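Extracellular haem-binding protein (Streptomyces reticuli, PDB 3FPW) binds haem outside the cell, probably degrades it and, as an oligomer, interacts with a cognate two-component sensor kinase. Local coordinates at residues T149-K161 / G176-L190. Residues are numbered along the deposited sequence; the frame is centred on the assembly and turned at random.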
# COMPACT_ATOMS: atom_id res chain seq x y z
N THR A 149 -8.09 -5.86 11.05
CA THR A 149 -8.45 -6.83 12.09
C THR A 149 -7.67 -8.15 12.07
O THR A 149 -7.08 -8.54 11.05
CB THR A 149 -9.95 -7.15 12.08
OG1 THR A 149 -10.28 -7.81 10.85
CG2 THR A 149 -10.78 -5.84 12.19
N LEU A 150 -7.67 -8.83 13.21
CA LEU A 150 -7.11 -10.17 13.31
C LEU A 150 -7.88 -10.91 14.37
O LEU A 150 -7.75 -10.62 15.56
CB LEU A 150 -5.61 -10.11 13.64
CG LEU A 150 -4.95 -11.47 13.76
CD1 LEU A 150 -5.21 -12.36 12.56
CD2 LEU A 150 -3.43 -11.27 13.98
N PHE A 151 -8.72 -11.85 13.94
CA PHE A 151 -9.62 -12.55 14.84
C PHE A 151 -8.95 -13.83 15.37
O PHE A 151 -9.29 -14.96 15.00
CB PHE A 151 -10.90 -12.88 14.07
CG PHE A 151 -11.83 -11.72 13.95
CD1 PHE A 151 -11.58 -10.69 13.04
CD2 PHE A 151 -12.95 -11.62 14.77
CE1 PHE A 151 -12.44 -9.60 12.92
CE2 PHE A 151 -13.81 -10.52 14.65
CZ PHE A 151 -13.56 -9.51 13.74
N LEU A 152 -7.97 -13.63 16.22
CA LEU A 152 -7.10 -14.71 16.67
C LEU A 152 -6.74 -14.39 18.11
O LEU A 152 -6.36 -13.26 18.42
CB LEU A 152 -5.86 -14.72 15.78
CG LEU A 152 -4.76 -15.72 16.13
CD1 LEU A 152 -5.26 -17.16 15.94
CD2 LEU A 152 -3.54 -15.42 15.28
N ALA A 153 -6.92 -15.38 18.99
CA ALA A 153 -6.65 -15.21 20.42
C ALA A 153 -5.34 -14.48 20.70
O ALA A 153 -4.31 -14.75 20.07
CB ALA A 153 -6.65 -16.59 21.10
N GLY A 154 -5.40 -13.55 21.64
CA GLY A 154 -4.23 -12.84 22.09
C GLY A 154 -4.44 -11.35 22.32
O GLY A 154 -3.50 -10.66 22.76
N GLY A 155 -5.63 -10.83 22.00
CA GLY A 155 -5.94 -9.42 22.30
C GLY A 155 -7.02 -9.33 23.37
O GLY A 155 -7.94 -10.13 23.38
N THR A 156 -6.90 -8.37 24.27
CA THR A 156 -7.90 -8.21 25.34
C THR A 156 -8.18 -6.73 25.57
O THR A 156 -7.27 -5.92 25.53
CB THR A 156 -7.46 -8.94 26.65
OG1 THR A 156 -8.60 -9.09 27.50
CG2 THR A 156 -6.38 -8.19 27.37
N PRO A 157 -9.45 -6.38 25.84
CA PRO A 157 -9.76 -4.96 26.01
C PRO A 157 -9.56 -4.44 27.43
O PRO A 157 -9.55 -5.20 28.41
CB PRO A 157 -11.25 -4.88 25.66
CG PRO A 157 -11.78 -6.22 26.09
CD PRO A 157 -10.67 -7.20 25.75
N VAL A 158 -9.42 -3.13 27.52
CA VAL A 158 -9.33 -2.45 28.79
C VAL A 158 -10.37 -1.36 28.73
O VAL A 158 -10.51 -0.68 27.70
CB VAL A 158 -7.93 -1.83 29.00
CG1 VAL A 158 -7.92 -0.90 30.20
CG2 VAL A 158 -6.85 -2.94 29.14
N THR A 159 -11.12 -1.19 29.81
CA THR A 159 -12.19 -0.21 29.80
C THR A 159 -11.98 0.88 30.82
O THR A 159 -11.10 0.80 31.68
CB THR A 159 -13.56 -0.85 30.12
OG1 THR A 159 -13.51 -1.45 31.42
CG2 THR A 159 -13.94 -1.91 29.07
N ALA A 160 -12.80 1.91 30.70
CA ALA A 160 -12.91 2.97 31.69
C ALA A 160 -14.36 3.43 31.63
O ALA A 160 -14.88 3.70 30.56
CB ALA A 160 -11.95 4.12 31.37
N LYS A 161 -15.03 3.46 32.79
CA LYS A 161 -16.45 3.83 32.85
C LYS A 161 -17.34 2.94 31.98
O LYS A 161 -18.35 3.39 31.42
CB LYS A 161 -16.66 5.31 32.51
CG LYS A 161 -15.89 6.25 33.43
CD LYS A 161 -16.80 7.34 34.02
CE LYS A 161 -16.99 8.55 33.08
NZ LYS A 161 -18.07 9.48 33.58
N GLY A 176 -2.38 -19.03 20.62
CA GLY A 176 -3.11 -17.78 20.87
C GLY A 176 -3.60 -17.72 22.30
O GLY A 176 -3.67 -16.65 22.91
N ASP A 177 -3.94 -18.87 22.86
CA ASP A 177 -4.43 -18.88 24.23
C ASP A 177 -3.32 -18.44 25.20
O ASP A 177 -3.56 -17.68 26.12
CB ASP A 177 -5.01 -20.23 24.61
CG ASP A 177 -6.38 -20.49 23.97
OD1 ASP A 177 -7.05 -19.52 23.49
OD2 ASP A 177 -6.79 -21.66 23.93
N LEU A 178 -2.09 -18.90 24.96
CA LEU A 178 -0.96 -18.42 25.76
C LEU A 178 -0.74 -16.92 25.51
O LEU A 178 -0.54 -16.18 26.46
CB LEU A 178 0.32 -19.19 25.45
CG LEU A 178 0.35 -20.57 26.09
CD1 LEU A 178 1.46 -21.35 25.42
CD2 LEU A 178 0.59 -20.41 27.58
N ASP A 179 -0.77 -16.49 24.25
CA ASP A 179 -0.65 -15.05 23.97
C ASP A 179 -1.64 -14.28 24.84
O ASP A 179 -1.31 -13.24 25.44
CB ASP A 179 -1.02 -14.71 22.52
CG ASP A 179 0.03 -15.15 21.50
OD1 ASP A 179 1.24 -15.14 21.83
OD2 ASP A 179 -0.37 -15.46 20.34
N GLU A 180 -2.87 -14.76 24.87
CA GLU A 180 -3.92 -14.03 25.57
C GLU A 180 -3.73 -14.05 27.09
O GLU A 180 -4.10 -13.10 27.77
CB GLU A 180 -5.31 -14.49 25.15
CG GLU A 180 -6.31 -13.36 25.21
CD GLU A 180 -7.63 -13.74 24.57
OE1 GLU A 180 -8.56 -14.14 25.31
OE2 GLU A 180 -7.72 -13.67 23.33
N GLN A 181 -3.15 -15.13 27.61
CA GLN A 181 -2.72 -15.16 29.01
C GLN A 181 -1.78 -13.99 29.30
O GLN A 181 -1.94 -13.29 30.30
CB GLN A 181 -2.01 -16.48 29.32
CG GLN A 181 -1.52 -16.67 30.75
CD GLN A 181 -0.95 -18.08 30.98
OE1 GLN A 181 0.25 -18.25 31.16
NE2 GLN A 181 -1.82 -19.08 30.95
N TYR A 182 -0.80 -13.78 28.44
CA TYR A 182 0.16 -12.70 28.70
C TYR A 182 -0.48 -11.32 28.51
O TYR A 182 -0.14 -10.37 29.23
CB TYR A 182 1.38 -12.85 27.81
CG TYR A 182 2.04 -14.20 27.95
CD1 TYR A 182 2.24 -14.77 29.20
CD2 TYR A 182 2.49 -14.89 26.84
CE1 TYR A 182 2.84 -16.00 29.34
CE2 TYR A 182 3.09 -16.12 26.96
CZ TYR A 182 3.27 -16.67 28.22
OH TYR A 182 3.88 -17.90 28.37
N ALA A 183 -1.40 -11.21 27.57
CA ALA A 183 -2.15 -9.96 27.39
C ALA A 183 -2.93 -9.63 28.67
O ALA A 183 -2.92 -8.52 29.14
CB ALA A 183 -3.12 -10.04 26.19
N ARG A 184 -3.60 -10.64 29.23
CA ARG A 184 -4.33 -10.44 30.47
C ARG A 184 -3.40 -10.07 31.62
O ARG A 184 -3.79 -9.30 32.50
CB ARG A 184 -5.12 -11.70 30.85
CG ARG A 184 -6.35 -11.96 29.96
CD ARG A 184 -7.25 -13.03 30.58
NE ARG A 184 -6.53 -14.27 30.84
CZ ARG A 184 -6.42 -15.25 29.94
NH1 ARG A 184 -6.97 -15.13 28.74
NH2 ARG A 184 -5.76 -16.37 30.25
N ALA A 185 -2.19 -10.62 31.64
CA ALA A 185 -1.21 -10.27 32.66
C ALA A 185 -0.80 -8.80 32.56
O ALA A 185 -0.57 -8.14 33.57
CB ALA A 185 0.02 -11.17 32.55
N GLY A 186 -0.71 -8.30 31.33
CA GLY A 186 -0.45 -6.88 31.12
C GLY A 186 -1.61 -6.01 31.58
O GLY A 186 -1.42 -5.03 32.30
N ALA A 187 -2.84 -6.37 31.21
CA ALA A 187 -3.99 -5.61 31.66
C ALA A 187 -4.14 -5.60 33.18
O ALA A 187 -4.60 -4.62 33.77
CB ALA A 187 -5.26 -6.15 31.05
N ALA A 188 -3.72 -6.70 33.81
CA ALA A 188 -3.93 -6.92 35.25
C ALA A 188 -3.23 -5.89 36.12
O ALA A 188 -3.61 -5.72 37.30
CB ALA A 188 -3.47 -8.32 35.64
N VAL A 189 -2.22 -5.21 35.59
CA VAL A 189 -1.49 -4.25 36.39
C VAL A 189 -2.15 -2.90 36.40
O VAL A 189 -1.71 -2.01 37.13
CB VAL A 189 -0.04 -4.09 35.96
CG1 VAL A 189 0.65 -5.45 35.98
CG2 VAL A 189 0.02 -3.45 34.58
N LEU A 190 -3.23 -2.76 35.63
CA LEU A 190 -3.98 -1.51 35.59
C LEU A 190 -5.13 -1.54 36.58
O LEU A 190 -5.53 -2.61 37.06
CB LEU A 190 -4.53 -1.28 34.18
CG LEU A 190 -3.47 -1.21 33.07
CD1 LEU A 190 -4.18 -1.09 31.73
CD2 LEU A 190 -2.58 -0.02 33.30
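Glu-180 reaches across from helix 176-187 to the chain just before strand 155-160, a worked example of alpha/beta packing in which the C-terminal helix lies on one face of an antiparallel sheet. The strand is one of the two edge strands of the sheet within its chain, and the helix runs at 23° to it, their axes 7.6 Å apart. The carboxylate of Glu-180 takes the backbone N-H of Gly-154 on the anti side of OE2, 2.9 Å from N to OE2 and 16° out of its plane; Ser-131 bonds the other oxygen, OE1, so both oxygens are held. An alanine in place of Glu-180 would probably leave the Gly-154 N-H and the Ser-131 hydroxyl without the carboxylate they share. Beside it the backbones come close enough for the CB of Asp-179 to sit 3.7 Å from Gly-154 CA, while its carboxylate turns to Lys-119 and the backbone N of Ala-173. Farther along, the contact passes to apolar groups. With OG1 of Thr-156 anti to the backbone N (chi1 -164°), CG2 falls between that N and the carbonyl carbon and meets the O and CB of Ala-183, 3.9 Å from each. Val-158, which also joins a parallel ladder with a strand of a second subunit, lays CG2 against Ala-187 CB. Leu-190 crosses the valine side chain at about a right angle, its CD1 4.0 Å from Val-158 CG1.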